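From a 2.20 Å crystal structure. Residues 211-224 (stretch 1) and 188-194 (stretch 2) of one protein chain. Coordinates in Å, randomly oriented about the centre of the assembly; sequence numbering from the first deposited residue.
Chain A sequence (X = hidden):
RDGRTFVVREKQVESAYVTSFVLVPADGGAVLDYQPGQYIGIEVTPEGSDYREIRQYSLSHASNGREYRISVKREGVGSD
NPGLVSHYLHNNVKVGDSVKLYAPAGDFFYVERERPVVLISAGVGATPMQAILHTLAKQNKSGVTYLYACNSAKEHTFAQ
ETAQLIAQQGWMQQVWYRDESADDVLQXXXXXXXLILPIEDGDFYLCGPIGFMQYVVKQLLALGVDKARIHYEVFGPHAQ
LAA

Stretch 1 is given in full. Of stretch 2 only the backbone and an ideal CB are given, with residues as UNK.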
# COMPACT_ATOMS: atom_id res chain seq x y z
N GLY A 211 -8.65 10.80 25.08
CA GLY A 211 -9.82 10.18 25.72
C GLY A 211 -9.58 8.72 26.09
O GLY A 211 -9.82 8.30 27.22
N PHE A 212 -9.09 7.96 25.13
CA PHE A 212 -8.66 6.58 25.40
C PHE A 212 -7.53 6.54 26.46
O PHE A 212 -7.54 5.70 27.38
CB PHE A 212 -8.19 5.92 24.10
CG PHE A 212 -7.49 4.57 24.31
CD1 PHE A 212 -8.23 3.39 24.44
CD2 PHE A 212 -6.12 4.49 24.35
CE1 PHE A 212 -7.60 2.17 24.63
CE2 PHE A 212 -5.46 3.27 24.55
CZ PHE A 212 -6.20 2.11 24.68
N MET A 213 -6.56 7.43 26.34
CA MET A 213 -5.47 7.42 27.33
C MET A 213 -6.02 7.62 28.77
O MET A 213 -5.70 6.86 29.68
CB MET A 213 -4.46 8.52 26.99
CG MET A 213 -3.29 8.60 27.95
SD MET A 213 -2.20 7.17 27.75
CE MET A 213 -2.13 7.01 25.97
N GLN A 214 -6.87 8.63 28.96
CA GLN A 214 -7.44 8.90 30.27
C GLN A 214 -8.21 7.69 30.79
O GLN A 214 -8.06 7.27 31.94
CB GLN A 214 -8.36 10.11 30.19
CG GLN A 214 -7.62 11.43 30.06
CD GLN A 214 -6.85 11.83 31.33
OE1 GLN A 214 -7.44 12.20 32.35
NE2 GLN A 214 -5.55 11.75 31.27
N TYR A 215 -9.03 7.11 29.92
CA TYR A 215 -9.77 5.90 30.25
C TYR A 215 -8.85 4.74 30.72
O TYR A 215 -9.12 4.10 31.74
CB TYR A 215 -10.57 5.51 29.02
CG TYR A 215 -11.32 4.23 29.15
CD1 TYR A 215 -12.39 4.11 30.03
CD2 TYR A 215 -10.97 3.13 28.39
CE1 TYR A 215 -13.09 2.91 30.14
CE2 TYR A 215 -11.66 1.95 28.48
CZ TYR A 215 -12.71 1.83 29.36
OH TYR A 215 -13.35 0.61 29.42
N VAL A 216 -7.76 4.50 30.00
CA VAL A 216 -6.87 3.38 30.37
C VAL A 216 -6.03 3.68 31.63
O VAL A 216 -5.91 2.83 32.52
CB VAL A 216 -5.92 2.99 29.23
CG1 VAL A 216 -4.87 2.00 29.74
CG2 VAL A 216 -6.70 2.38 28.11
N VAL A 217 -5.46 4.88 31.69
CA VAL A 217 -4.65 5.25 32.84
C VAL A 217 -5.47 5.17 34.13
O VAL A 217 -4.98 4.64 35.11
CB VAL A 217 -4.05 6.65 32.68
CG1 VAL A 217 -3.49 7.19 34.02
CG2 VAL A 217 -2.95 6.61 31.65
N LYS A 218 -6.71 5.67 34.13
CA LYS A 218 -7.58 5.52 35.30
C LYS A 218 -7.81 4.06 35.71
O LYS A 218 -7.76 3.72 36.89
CB LYS A 218 -8.92 6.27 35.14
CG LYS A 218 -8.75 7.80 35.23
CD LYS A 218 -9.91 8.58 34.62
CE LYS A 218 -9.70 10.07 34.81
NZ LYS A 218 -10.71 10.90 34.06
N GLN A 219 -8.06 3.20 34.74
CA GLN A 219 -8.14 1.77 35.05
C GLN A 219 -6.83 1.23 35.65
O GLN A 219 -6.85 0.47 36.63
CB GLN A 219 -8.47 0.98 33.79
CG GLN A 219 -9.91 1.10 33.32
CD GLN A 219 -10.14 0.11 32.19
OE1 GLN A 219 -10.24 -1.10 32.42
NE2 GLN A 219 -10.19 0.61 30.96
N LEU A 220 -5.69 1.61 35.06
CA LEU A 220 -4.41 1.13 35.57
C LEU A 220 -4.17 1.55 37.02
O LEU A 220 -3.79 0.74 37.86
CB LEU A 220 -3.24 1.59 34.69
CG LEU A 220 -3.19 0.91 33.32
CD1 LEU A 220 -1.99 1.42 32.54
CD2 LEU A 220 -3.20 -0.65 33.41
N LEU A 221 -4.41 2.82 37.32
CA LEU A 221 -4.25 3.30 38.68
C LEU A 221 -5.20 2.62 39.67
O LEU A 221 -4.79 2.24 40.76
CB LEU A 221 -4.44 4.81 38.74
CG LEU A 221 -3.41 5.62 37.96
CD1 LEU A 221 -3.80 7.09 37.98
CD2 LEU A 221 -2.06 5.43 38.58
N ALA A 222 -6.46 2.48 39.29
CA ALA A 222 -7.43 1.80 40.16
C ALA A 222 -7.04 0.34 40.44
O ALA A 222 -7.42 -0.21 41.48
CB ALA A 222 -8.82 1.87 39.56
N LEU A 223 -6.31 -0.29 39.51
CA LEU A 223 -5.87 -1.68 39.66
C LEU A 223 -4.62 -1.78 40.55
O LEU A 223 -4.28 -2.85 41.06
CB LEU A 223 -5.58 -2.32 38.29
CG LEU A 223 -6.80 -2.85 37.53
CD1 LEU A 223 -6.44 -3.24 36.10
CD2 LEU A 223 -7.39 -4.04 38.26
N GLY A 224 -3.94 -0.66 40.72
CA GLY A 224 -2.82 -0.61 41.63
C GLY A 224 -1.46 -0.43 40.96
O GLY A 224 -0.43 -0.55 41.63
N UNK A 188 -16.32 -4.06 22.12
CA UNK A 188 -16.57 -2.99 23.06
C UNK A 188 -15.34 -2.22 23.48
O UNK A 188 -14.32 -2.25 22.80
CB UNK A 188 -17.25 -3.56 24.31
N UNK A 189 -15.43 -1.53 24.61
CA UNK A 189 -14.28 -0.81 25.13
C UNK A 189 -13.33 -1.77 25.83
O UNK A 189 -13.72 -2.83 26.36
CB UNK A 189 -14.72 0.30 26.09
N UNK A 190 -12.06 -1.38 25.83
CA UNK A 190 -11.02 -2.15 26.46
C UNK A 190 -11.25 -2.12 27.98
O UNK A 190 -11.13 -1.09 28.60
CB UNK A 190 -9.64 -1.61 26.09
N UNK A 191 -11.57 -3.25 28.57
CA UNK A 191 -11.73 -3.29 30.01
C UNK A 191 -10.69 -4.20 30.62
O UNK A 191 -10.57 -5.36 30.22
CB UNK A 191 -13.14 -3.75 30.39
N UNK A 192 -9.93 -3.68 31.59
CA UNK A 192 -8.72 -4.35 32.06
C UNK A 192 -8.88 -5.22 33.32
O UNK A 192 -8.00 -6.01 33.64
CB UNK A 192 -7.65 -3.29 32.33
N UNK A 193 -10.01 -5.09 34.00
CA UNK A 193 -10.20 -5.62 35.36
C UNK A 193 -10.08 -7.12 35.45
O UNK A 193 -9.77 -7.66 36.51
CB UNK A 193 -11.57 -5.20 35.90
N UNK A 194 -10.36 -7.79 34.35
CA UNK A 194 -10.52 -9.23 34.35
C UNK A 194 -9.37 -9.87 33.56
O UNK A 194 -9.37 -11.08 33.31
CB UNK A 194 -11.88 -9.62 33.76

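Stretch 1 is mostly helix, and stretch 2 passes along it with no regular helix or strand; its backbone is extended at 189 to 191 and then bends. Phe212, Tyr215, Val216, Gln219, Leu220 and Leu223 line the side that meets it.

Position 188 has phi 122° and psi -161°. Positive phi by itself favours glycine. Nothing of stretch 1 lies within 5.5 Å of an ideal CB, so the helix sets no further demand. The residue is Gly188.

At position 189 the CA-to-CB bond points toward the helix, near the hydroxyl end of Tyr215. No charged group of stretch 1 is at hand, so many side chains would suit, polar or apolar. The residue is Glu189. Its CB lies 3.6 Å from Tyr215 OH. The chain then turns with chi1 and chi2 both m, and its carboxylate makes no hydrogen bond or salt bridge to stretch 1.

Position 190 is anchored through its backbone, whatever the side chain. Its carbonyl O accepts two hydrogen bonds, from Tyr215 OH at 2.9 Å and from Gln219 NE2 at 3.1 Å. The CA-to-CB bond points sideways. The ideal CB is 4.5 Å from Phe212 CE1 and 5.4 Å from Val216 CG2, with Tyr215 CE2 also close. These neighbours are carbon, so an apolar chain with some length is suited: leucine, isoleucine or methionine. The residue is Met190. Its chi1 and chi2 are both t, which carries the extended chain to the ring of Phe212. CE meets Phe212 CZ at 3.9 Å, near the plane of the ring. SD lies 5.3 Å from the centroid of the Phe212 ring, also at the edge, and 4.5 Å from Val216 CG2.

At position 191 the CB points sideways. The ideal CB is 4.4 Å from Gln219 OE1 and 4.5 Å from Tyr215 OH, with open space beyond. A range of polar residues would fit. The residue is Gln191. Its CG packs 3.4 Å from Tyr215 OH, but its amide forms no hydrogen bond with the helix.

Position 192 faces the helix squarely. Its backbone N donates to Gln219 OE1 at 2.7 Å, so the amide of Gln219 gives to one residue of the segment and accepts from another. The CB points toward stretch 1, with Leu223 CD1 at 4.0 Å and Leu220 CD2 at 5.3 Å from its ideal place. Val216 adds to this apolar site. Leucine, isoleucine or methionine would suit. The residue is Leu192, with chi1 m and chi2 t. Its CD1 reaches Leu220 CD2 at 3.7 Å and Val216 CG1 at 4.1 Å. No other residue of stretch 2 has as much area covered by the helix.

At position 193 the CB points sideways, 4.9 Å from Leu223 CD2. Little is asked of it, and small or polar residues would do. The residue is Ala193, whose CA lies 4.3 Å from Leu223 CD2.

Position 194 points away, with no stretch 1 atom within 5.5 Å of the ideal CB. Many residues would suit. The residue is Glu194, which does not contact the helix.

Stretch 2 188-194: GEMQLAE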
# COMPACT_ATOMS: atom_id res chain seq x y z
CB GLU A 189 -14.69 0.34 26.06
CG GLU A 189 -15.43 1.51 25.36
CD GLU A 189 -14.55 2.32 24.38
OE1 GLU A 189 -13.51 2.87 24.82
OE2 GLU A 189 -14.91 2.43 23.17
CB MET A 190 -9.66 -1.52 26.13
CG MET A 190 -8.48 -2.41 26.54
SD MET A 190 -6.86 -1.68 26.26
CE MET A 190 -6.69 -1.76 24.46
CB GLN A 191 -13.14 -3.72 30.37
CG GLN A 191 -14.12 -2.57 30.22
CD GLN A 191 -15.54 -3.03 30.30
OE1 GLN A 191 -16.04 -3.69 29.40
NE2 GLN A 191 -16.21 -2.68 31.40
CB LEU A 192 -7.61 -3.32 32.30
CG LEU A 192 -7.30 -2.36 31.15
CD1 LEU A 192 -6.37 -1.29 31.68
CD2 LEU A 192 -6.65 -3.07 29.95
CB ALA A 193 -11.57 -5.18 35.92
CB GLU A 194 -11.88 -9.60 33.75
CG GLU A 194 -11.92 -9.52 32.21
CD GLU A 194 -12.01 -8.10 31.65
OE1 GLU A 194 -11.43 -7.16 32.22
OE2 GLU A 194 -12.67 -7.94 30.59
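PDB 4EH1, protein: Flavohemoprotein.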